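PDB 2J4X: mitogen from Streptococcus dysgalactiae, which is a bacterial superantigen that binds zinc and probably acts as a toxin. Local coordinates for residues Ile109-Gly115 against Ser200-Leu206; Phe137-Asp141 against Tyr167-His171. All blocks are in the same frame, centred on the assembly; numbering follows the deposited sequence.

Both contacts lie in the beta-grasp domain of the toxin. From the N terminus, the chain first builds the OB-fold domain and then enters strand 104-114, which carries residues 109-115. Helix 137-150 follows, and its first turn is the start of interaction 2. That contact closes when strand 166-172 returns, a loop of 25 residues. Interaction 1 closes later, at strand 199-206, so interaction 2 falls wholly within its loop. The closing strands, 166-172 and 199-206, are antiparallel neighbours in the sheet. Interaction 1 ties strand to strand, and interaction 2 ties helix to sheet. Zinc joins His171 to His201 and Asp203.

Interaction 1 of 2, residues Ile109-Gly115 against Ser200-Leu206; sequences IYMNIFG and SHFDVYL. With ZN (zinc ion), chain B.
Tyr110 O accepts the backbone N-H of Phe202 at 2.8 Å, the first of five hydrogen bonds in this parallel strand pair inside the beta-grasp sheet. Asn112 and Phe114 each give an N-H and a carbonyl to the partner strand. The shortest of the five runs from Val204 N to Asn112 O, 2.6 Å.

The tight side is buried and apolar, with Met111, Ile113, Phe202 and Val204. Ile109 CG2 sits over the centre of the Phe202 ring, 3.6 Å from its centroid, a CH-pi contact. With CG1 placed beside the backbone N (chi1 -58°), the CG2 branch falls anti to that nitrogen and reaches over the ring. Further along, Met111 CG meets Val204 CG2 at 3.7 Å. Ile113 CG2 touches Leu206 CD1 at 3.5 Å.

The other face is polar and partly open to solvent at Asn112, His201, Phe114 and Tyr205. It holds two of the three protein zinc ligands: His201 NE2 and Asp203 OD2 bind the ion at 2.1 and 2.2 Å, and His171 ND1 is the third. His201 ND1 donates nearly in the ring plane to Ser200 OG, which helps fix the ring's rotation. Asp203 OD1 turns to the edge of the Phe114 ring. The rings of Phe114 and Tyr205 run side by side, planes 26° apart, yet barely overlap. At the N-terminal end of both segments a water accepts from Tyr110 N and donates to Ser200 O.

The backbones of Ser200 and His201 both hydrogen-bond to the single residue His171 of strand 166-172, a classic beta bulge. Strand 104-114 lies between strands 126-132 and 199-206. Helix 137-150 packs on the apolar face, where Leu144 and Leu148 meet Met111 and Ile140 meets Phe202.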
ATOM      1  N   ILE A 109      -0.304  12.194   8.766  1.00 43.41           N
ATOM      2  CA  ILE A 109      -0.323  11.174   9.805  1.00 42.53           C
ATOM      3  C   ILE A 109       1.082  10.764  10.231  1.00 41.15           C
ATOM      4  O   ILE A 109       1.944  10.492   9.395  1.00 38.60           O
ATOM      5  CB  ILE A 109      -1.139   9.934   9.330  1.00 43.11           C
ATOM      6  CG1 ILE A 109      -2.571  10.365   8.981  1.00 42.27           C
ATOM      7  CG2 ILE A 109      -1.223   8.889  10.439  1.00 42.57           C
ATOM      8  CD1 ILE A 109      -3.346  10.879  10.172  1.00 42.28           C
ATOM      9  N   TYR A 110       1.299  10.753  11.546  1.00 41.53           N
ATOM     10  CA  TYR A 110       2.582  10.375  12.123  1.00 41.65           C
ATOM     11  C   TYR A 110       2.753   8.866  12.247  1.00 41.69           C
ATOM     12  O   TYR A 110       1.805   8.109  12.494  1.00 39.84           O
ATOM     13  CB  TYR A 110       2.812  11.068  13.490  1.00 42.27           C
ATOM     14  CG  TYR A 110       3.391  12.452  13.318  1.00 44.26           C
ATOM     15  CD1 TYR A 110       2.585  13.510  12.893  1.00 46.67           C
ATOM     16  CD2 TYR A 110       4.771  12.661  13.380  1.00 45.06           C
ATOM     17  CE1 TYR A 110       3.140  14.746  12.504  1.00 48.82           C
ATOM     18  CE2 TYR A 110       5.343  13.880  12.997  1.00 46.86           C
ATOM     19  CZ  TYR A 110       4.522  14.923  12.549  1.00 49.75           C
ATOM     20  OH  TYR A 110       5.067  16.115  12.085  1.00 50.25           O
ATOM     21  N   MET A 111       3.998   8.456  12.040  1.00 42.59           N
ATOM     22  CA  MET A 111       4.411   7.070  12.101  1.00 43.75           C
ATOM     23  C   MET A 111       5.298   6.986  13.352  1.00 43.52           C
ATOM     24  O   MET A 111       6.327   7.652  13.437  1.00 44.40           O
ATOM     25  CB  MET A 111       5.200   6.752  10.821  1.00 44.28           C
ATOM     26  CG  MET A 111       5.385   5.293  10.453  1.00 44.87           C
ATOM     27  SD  MET A 111       6.030   5.208   8.748  1.00 46.34           S
ATOM     28  CE  MET A 111       7.752   5.064   9.065  1.00 47.86           C
ATOM     29  N   ASN A 112       4.862   6.207  14.337  1.00 43.70           N
ATOM     30  CA  ASN A 112       5.618   6.013  15.576  1.00 43.28           C
ATOM     31  C   ASN A 112       6.351   4.704  15.427  1.00 42.38           C
ATOM     32  O   ASN A 112       5.712   3.661  15.237  1.00 42.68           O
ATOM     33  CB  ASN A 112       4.687   5.885  16.775  1.00 44.07           C
ATOM     34  CG  ASN A 112       3.850   7.111  16.989  1.00 45.33           C
ATOM     35  OD1 ASN A 112       2.685   7.013  17.397  1.00 46.28           O
ATOM     36  ND2 ASN A 112       4.433   8.282  16.727  1.00 44.17           N
ATOM     37  N   ILE A 113       7.678   4.754  15.520  1.00 40.79           N
ATOM     38  CA  ILE A 113       8.491   3.560  15.386  1.00 39.26           C
ATOM     39  C   ILE A 113       8.996   3.110  16.751  1.00 40.81           C
ATOM     40  O   ILE A 113       9.626   3.875  17.467  1.00 41.00           O
ATOM     41  CB  ILE A 113       9.661   3.807  14.453  1.00 36.91           C
ATOM     42  CG1 ILE A 113       9.157   4.448  13.165  1.00 35.61           C
ATOM     43  CG2 ILE A 113      10.345   2.494  14.151  1.00 38.18           C
ATOM     44  CD1 ILE A 113      10.231   4.698  12.141  1.00 35.91           C
ATOM     45  N   PHE A 114       8.691   1.863  17.107  1.00 43.12           N
ATOM     46  CA  PHE A 114       9.078   1.287  18.387  1.00 45.24           C
ATOM     47  C   PHE A 114      10.010   0.129  18.192  1.00 46.51           C
ATOM     48  O   PHE A 114       9.850  -0.642  17.252  1.00 46.35           O
ATOM     49  CB  PHE A 114       7.846   0.824  19.157  1.00 45.82           C
ATOM     50  CG  PHE A 114       6.895   1.938  19.479  1.00 48.76           C
ATOM     51  CD1 PHE A 114       5.653   2.014  18.861  1.00 49.68           C
ATOM     52  CD2 PHE A 114       7.254   2.934  20.380  1.00 49.48           C
ATOM     53  CE1 PHE A 114       4.790   3.064  19.140  1.00 50.47           C
ATOM     54  CE2 PHE A 114       6.396   3.986  20.660  1.00 48.97           C
ATOM     55  CZ  PHE A 114       5.164   4.050  20.040  1.00 49.25           C
ATOM     56  N   GLY A 115      10.985   0.018  19.091  1.00 49.05           N
ATOM     57  CA  GLY A 115      11.970  -1.047  19.016  1.00 51.81           C
ATOM     58  C   GLY A 115      13.197  -0.727  19.854  1.00 53.90           C
ATOM     59  O   GLY A 115      13.646   0.427  19.922  1.00 54.18           O
ATOM     60  N   SER A 200      -5.877   8.137  13.731  1.00 41.99           N
ATOM     61  CA  SER A 200      -5.137   9.042  14.575  1.00 40.52           C
ATOM     62  C   SER A 200      -3.672   9.010  14.140  1.00 39.75           C
ATOM     63  O   SER A 200      -3.119  10.040  13.747  1.00 41.28           O
ATOM     64  CB  SER A 200      -5.259   8.642  16.034  1.00 41.84           C
ATOM     65  OG  SER A 200      -4.486   9.528  16.830  1.00 44.80           O
ATOM     66  N   HIS A 201      -3.046   7.836  14.182  1.00 37.64           N
ATOM     67  CA  HIS A 201      -1.643   7.722  13.787  1.00 36.88           C
ATOM     68  C   HIS A 201      -1.298   6.308  13.372  1.00 37.40           C
ATOM     69  O   HIS A 201      -2.158   5.430  13.404  1.00 39.23           O
ATOM     70  CB  HIS A 201      -0.729   8.110  14.943  1.00 37.08           C
ATOM     71  CG  HIS A 201      -0.994   7.345  16.201  1.00 37.77           C
ATOM     72  ND1 HIS A 201      -2.047   7.636  17.043  1.00 39.33           N
ATOM     73  CD2 HIS A 201      -0.350   6.293  16.758  1.00 38.27           C
ATOM     74  CE1 HIS A 201      -2.040   6.800  18.066  1.00 38.00           C
ATOM     75  NE2 HIS A 201      -1.020   5.975  17.918  1.00 38.84           N
ATOM     76  N   PHE A 202      -0.039   6.098  12.977  1.00 36.57           N
ATOM     77  CA  PHE A 202       0.440   4.770  12.582  1.00 36.23           C
ATOM     78  C   PHE A 202       1.483   4.321  13.600  1.00 36.08           C
ATOM     79  O   PHE A 202       2.315   5.127  14.014  1.00 35.79           O
ATOM     80  CB  PHE A 202       1.089   4.796  11.189  1.00 34.30           C
ATOM     81  CG  PHE A 202       0.153   5.197  10.086  1.00 33.87           C
ATOM     82  CD1 PHE A 202       0.614   5.974   9.024  1.00 33.45           C
ATOM     83  CD2 PHE A 202      -1.191   4.820  10.118  1.00 32.82           C
ATOM     84  CE1 PHE A 202      -0.254   6.381   8.007  1.00 34.63           C
ATOM     85  CE2 PHE A 202      -2.067   5.218   9.112  1.00 33.17           C
ATOM     86  CZ  PHE A 202      -1.596   6.003   8.052  1.00 33.31           C
ATOM     87  N   ASP A 203       1.425   3.049  14.005  1.00 36.33           N
ATOM     88  CA  ASP A 203       2.380   2.484  14.963  1.00 36.26           C
ATOM     89  C   ASP A 203       3.186   1.358  14.344  1.00 35.86           C
ATOM     90  O   ASP A 203       2.624   0.413  13.794  1.00 35.80           O
ATOM     91  CB  ASP A 203       1.667   1.938  16.196  1.00 37.36           C
ATOM     92  CG  ASP A 203       1.140   3.029  17.105  1.00 38.94           C
ATOM     93  OD1 ASP A 203       1.911   3.960  17.463  1.00 39.36           O
ATOM     94  OD2 ASP A 203      -0.054   2.941  17.464  1.00 40.37           O
ATOM     95  N   VAL A 204       4.505   1.456  14.443  1.00 35.97           N
ATOM     96  CA  VAL A 204       5.385   0.440  13.882  1.00 35.06           C
ATOM     97  C   VAL A 204       6.047  -0.321  15.029  1.00 36.40           C
ATOM     98  O   VAL A 204       6.657   0.293  15.889  1.00 37.83           O
ATOM     99  CB  VAL A 204       6.455   1.093  13.009  1.00 33.34           C
ATOM    100  CG1 VAL A 204       7.307   0.035  12.361  1.00 31.52           C
ATOM    101  CG2 VAL A 204       5.796   1.983  11.969  1.00 32.47           C
ATOM    102  N   TYR A 205       5.914  -1.651  15.053  1.00 36.71           N
ATOM    103  CA  TYR A 205       6.497  -2.477  16.122  1.00 37.11           C
ATOM    104  C   TYR A 205       7.611  -3.372  15.650  1.00 36.85           C
ATOM    105  O   TYR A 205       7.370  -4.523  15.285  1.00 36.19           O
ATOM    106  CB  TYR A 205       5.427  -3.340  16.782  1.00 38.46           C
ATOM    107  CG  TYR A 205       4.364  -2.506  17.421  1.00 40.86           C
ATOM    108  CD1 TYR A 205       3.196  -2.160  16.728  1.00 42.08           C
ATOM    109  CD2 TYR A 205       4.554  -1.989  18.697  1.00 41.99           C
ATOM    110  CE1 TYR A 205       2.247  -1.317  17.300  1.00 42.44           C
ATOM    111  CE2 TYR A 205       3.621  -1.146  19.273  1.00 43.13           C
ATOM    112  CZ  TYR A 205       2.475  -0.816  18.577  1.00 42.79           C
ATOM    113  OH  TYR A 205       1.572   0.013  19.186  1.00 45.51           O
ATOM    114  N   LEU A 206       8.829  -2.842  15.688  1.00 37.33           N
ATOM    115  CA  LEU A 206      10.007  -3.570  15.242  1.00 39.72           C
ATOM    116  C   LEU A 206      10.461  -4.687  16.185  1.00 42.06           C
ATOM    117  O   LEU A 206      10.499  -4.520  17.404  1.00 43.09           O
ATOM    118  CB  LEU A 206      11.150  -2.587  14.978  1.00 38.14           C
ATOM    119  CG  LEU A 206      10.772  -1.459  14.013  1.00 38.86           C
ATOM    120  CD1 LEU A 206      11.992  -0.607  13.721  1.00 38.86           C
ATOM    121  CD2 LEU A 206      10.188  -2.039  12.730  1.00 38.72           C
TER
HETATM  122 ZN    ZN B1211      -0.994   4.173  19.009  1.00 52.26          ZN
HETATM  123  O   HOH W   1      -0.910  11.728  13.614  1.00 45.20           O

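Interaction 2 of 2, residues Phe137-Asp141 against Tyr167-His171. With ZN (zinc ion), chain B.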
ATOM      1  N   PHE A 137      -5.806   0.824   1.610  1.00 29.05           N
ATOM      2  CA  PHE A 137      -4.895   0.305   2.618  1.00 28.28           C
ATOM      3  C   PHE A 137      -3.563  -0.023   1.899  1.00 28.25           C
ATOM      4  O   PHE A 137      -2.481   0.151   2.469  1.00 27.73           O
ATOM      5  CB  PHE A 137      -5.472  -0.964   3.250  1.00 30.53           C
ATOM      6  CG  PHE A 137      -4.473  -1.738   4.076  1.00 32.83           C
ATOM      7  CD1 PHE A 137      -4.054  -1.263   5.311  1.00 33.11           C
ATOM      8  CD2 PHE A 137      -3.906  -2.920   3.588  1.00 34.20           C
ATOM      9  CE1 PHE A 137      -3.093  -1.947   6.038  1.00 32.03           C
ATOM     10  CE2 PHE A 137      -2.936  -3.607   4.319  1.00 31.83           C
ATOM     11  CZ  PHE A 137      -2.537  -3.114   5.537  1.00 31.13           C
ATOM     12  N   GLN A 138      -3.642  -0.493   0.647  1.00 27.00           N
ATOM     13  CA  GLN A 138      -2.450  -0.820  -0.115  1.00 25.35           C
ATOM     14  C   GLN A 138      -1.501   0.368  -0.195  1.00 26.35           C
ATOM     15  O   GLN A 138      -0.277   0.188  -0.063  1.00 27.55           O
ATOM     16  CB  GLN A 138      -2.793  -1.266  -1.531  1.00 24.04           C
ATOM     17  CG  GLN A 138      -1.521  -1.426  -2.362  1.00 22.04           C
ATOM     18  CD  GLN A 138      -1.764  -1.930  -3.768  1.00 22.55           C
ATOM     19  OE1 GLN A 138      -0.820  -2.229  -4.495  1.00 23.48           O
ATOM     20  NE2 GLN A 138      -3.030  -2.032  -4.157  1.00 22.75           N
ATOM     21  N   GLU A 139      -2.055   1.570  -0.416  1.00 25.35           N
ATOM     22  CA  GLU A 139      -1.254   2.789  -0.507  1.00 25.37           C
ATOM     23  C   GLU A 139      -0.525   3.083   0.805  1.00 26.30           C
ATOM     24  O   GLU A 139       0.676   3.357   0.800  1.00 27.14           O
ATOM     25  CB  GLU A 139      -2.108   4.005  -0.862  1.00 27.03           C
ATOM     26  CG  GLU A 139      -1.261   5.298  -0.887  1.00 27.97           C
ATOM     27  CD  GLU A 139      -2.045   6.557  -1.185  1.00 28.67           C
ATOM     28  OE1 GLU A 139      -3.077   6.492  -1.877  1.00 29.62           O
ATOM     29  OE2 GLU A 139      -1.609   7.625  -0.741  1.00 30.35           O
ATOM     30  N   ILE A 140      -1.257   3.065   1.922  1.00 27.10           N
ATOM     31  CA  ILE A 140      -0.659   3.283   3.242  1.00 27.10           C
ATOM     32  C   ILE A 140       0.431   2.233   3.502  1.00 28.08           C
ATOM     33  O   ILE A 140       1.555   2.578   3.866  1.00 30.64           O
ATOM     34  CB  ILE A 140      -1.695   3.123   4.370  1.00 26.82           C
ATOM     35  CG1 ILE A 140      -2.810   4.156   4.205  1.00 27.57           C
ATOM     36  CG2 ILE A 140      -1.014   3.251   5.722  1.00 24.60           C
ATOM     37  CD1 ILE A 140      -3.911   4.037   5.249  1.00 26.42           C
ATOM     38  N   ASP A 141       0.104   0.957   3.295  1.00 27.46           N
ATOM     39  CA  ASP A 141       1.037  -0.133   3.562  1.00 26.63           C
ATOM     40  C   ASP A 141       2.323  -0.019   2.758  1.00 26.42           C
ATOM     41  O   ASP A 141       3.416  -0.133   3.309  1.00 25.96           O
ATOM     42  CB  ASP A 141       0.344  -1.481   3.299  1.00 27.10           C
ATOM     43  CG  ASP A 141       1.116  -2.664   3.885  1.00 27.79           C
ATOM     44  OD1 ASP A 141       1.700  -2.513   4.978  1.00 28.62           O
ATOM     45  OD2 ASP A 141       1.126  -3.749   3.273  1.00 29.02           O
ATOM     46  N   TYR A 167       5.565  -5.808  12.889  1.00 35.89           N
ATOM     47  CA  TYR A 167       4.250  -5.478  12.350  1.00 34.58           C
ATOM     48  C   TYR A 167       3.924  -3.999  12.634  1.00 32.38           C
ATOM     49  O   TYR A 167       4.635  -3.323  13.373  1.00 29.40           O
ATOM     50  CB  TYR A 167       3.176  -6.415  12.959  1.00 34.80           C
ATOM     51  CG  TYR A 167       2.918  -6.246  14.451  1.00 35.77           C
ATOM     52  CD1 TYR A 167       1.820  -5.520  14.917  1.00 36.71           C
ATOM     53  CD2 TYR A 167       3.778  -6.801  15.390  1.00 36.71           C
ATOM     54  CE1 TYR A 167       1.596  -5.355  16.266  1.00 37.08           C
ATOM     55  CE2 TYR A 167       3.560  -6.635  16.743  1.00 38.01           C
ATOM     56  CZ  TYR A 167       2.472  -5.914  17.170  1.00 37.96           C
ATOM     57  OH  TYR A 167       2.276  -5.749  18.512  1.00 41.94           O
ATOM     58  N   TRP A 168       2.874  -3.485  12.018  1.00 30.59           N
ATOM     59  CA  TRP A 168       2.510  -2.114  12.275  1.00 31.53           C
ATOM     60  C   TRP A 168       1.010  -2.056  12.355  1.00 30.68           C
ATOM     61  O   TRP A 168       0.330  -3.047  12.115  1.00 31.11           O
ATOM     62  CB  TRP A 168       3.018  -1.180  11.173  1.00 30.74           C
ATOM     63  CG  TRP A 168       2.326  -1.358   9.873  1.00 31.28           C
ATOM     64  CD1 TRP A 168       2.538  -2.351   8.949  1.00 31.36           C
ATOM     65  CD2 TRP A 168       1.298  -0.523   9.336  1.00 31.41           C
ATOM     66  NE1 TRP A 168       1.705  -2.177   7.864  1.00 32.10           N
ATOM     67  CE2 TRP A 168       0.930  -1.064   8.074  1.00 32.23           C
ATOM     68  CE3 TRP A 168       0.645   0.634   9.797  1.00 29.99           C
ATOM     69  CZ2 TRP A 168      -0.060  -0.484   7.267  1.00 30.46           C
ATOM     70  CZ3 TRP A 168      -0.336   1.206   8.996  1.00 30.75           C
ATOM     71  CH2 TRP A 168      -0.679   0.644   7.738  1.00 30.44           C
ATOM     72  N   GLY A 169       0.495  -0.885  12.702  1.00 32.09           N
ATOM     73  CA  GLY A 169      -0.940  -0.710  12.791  1.00 31.30           C
ATOM     74  C   GLY A 169      -1.436   0.704  12.551  1.00 31.33           C
ATOM     75  O   GLY A 169      -0.717   1.681  12.722  1.00 29.78           O
ATOM     76  N   ILE A 170      -2.688   0.787  12.122  1.00 33.46           N
ATOM     77  CA  ILE A 170      -3.364   2.051  11.894  1.00 34.95           C
ATOM     78  C   ILE A 170      -4.089   2.227  13.219  1.00 36.38           C
ATOM     79  O   ILE A 170      -4.949   1.406  13.572  1.00 37.01           O
ATOM     80  CB  ILE A 170      -4.408   1.924  10.763  1.00 34.15           C
ATOM     81  CG1 ILE A 170      -3.690   1.646   9.443  1.00 33.98           C
ATOM     82  CG2 ILE A 170      -5.277   3.190  10.691  1.00 34.24           C
ATOM     83  CD1 ILE A 170      -4.597   1.224   8.313  1.00 34.90           C
ATOM     84  N   HIS A 171      -3.722   3.255  13.976  1.00 38.28           N
ATOM     85  CA  HIS A 171      -4.373   3.485  15.256  1.00 40.06           C
ATOM     86  C   HIS A 171      -5.441   4.531  15.083  1.00 40.94           C
ATOM     87  O   HIS A 171      -5.154   5.723  14.921  1.00 40.45           O
ATOM     88  CB  HIS A 171      -3.379   3.916  16.327  1.00 41.64           C
ATOM     89  CG  HIS A 171      -3.823   3.584  17.725  1.00 45.40           C
ATOM     90  ND1 HIS A 171      -2.948   3.169  18.709  1.00 44.67           N
ATOM     91  CD2 HIS A 171      -5.053   3.588  18.295  1.00 45.45           C
ATOM     92  CE1 HIS A 171      -3.619   2.928  19.821  1.00 46.31           C
ATOM     93  NE2 HIS A 171      -4.899   3.176  19.598  1.00 46.91           N
TER
HETATM   94 ZN    ZN B1211      -0.994   4.173  19.009  1.00 52.26          ZN
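Trp168 packs on Phe137, Ile140 and Asp141, in the first turn of helix 137-150. Its CB starts toward the helix; chi1 of 69° puts CG between the backbone N and the carbonyl carbon and swings the NE1 side of the indole to Asp141. CD1 lies 4.1 Å from Asp141 OD1. NE1 donates to that same oxygen at 2.9 Å; the bond is bent, 137° at the hydrogen. OD1 is met nearly along its C-O axis, but stands 22° out of the indole plane. CE2 and CZ2 each lie 3.5 Å from Asp141 OD1, and CZ2 also packs on Phe137 CE1 at 3.6 Å. These two rings are almost parallel but meet rim to rim. At the far corner, CH2 touches Ile140 CG2 at 3.3 Å.

Asp141 OD1 also forms a salt bridge with Arg145, and OD2 bonds to Tyr188. These partners probably help hold the carboxylate for the indole. Ile170 CD1 meets the edge of the Phe137 ring. His171 binds zinc through ND1, with His201 and Asp203.

This is the helix-on-sheet packing of the beta-grasp domain. The helix covers Trp168 and Ile170 of strand 166-172, which runs between strands 177-181 and 199-206; Thr180 and Phe202 from these neighbours join the buried packing.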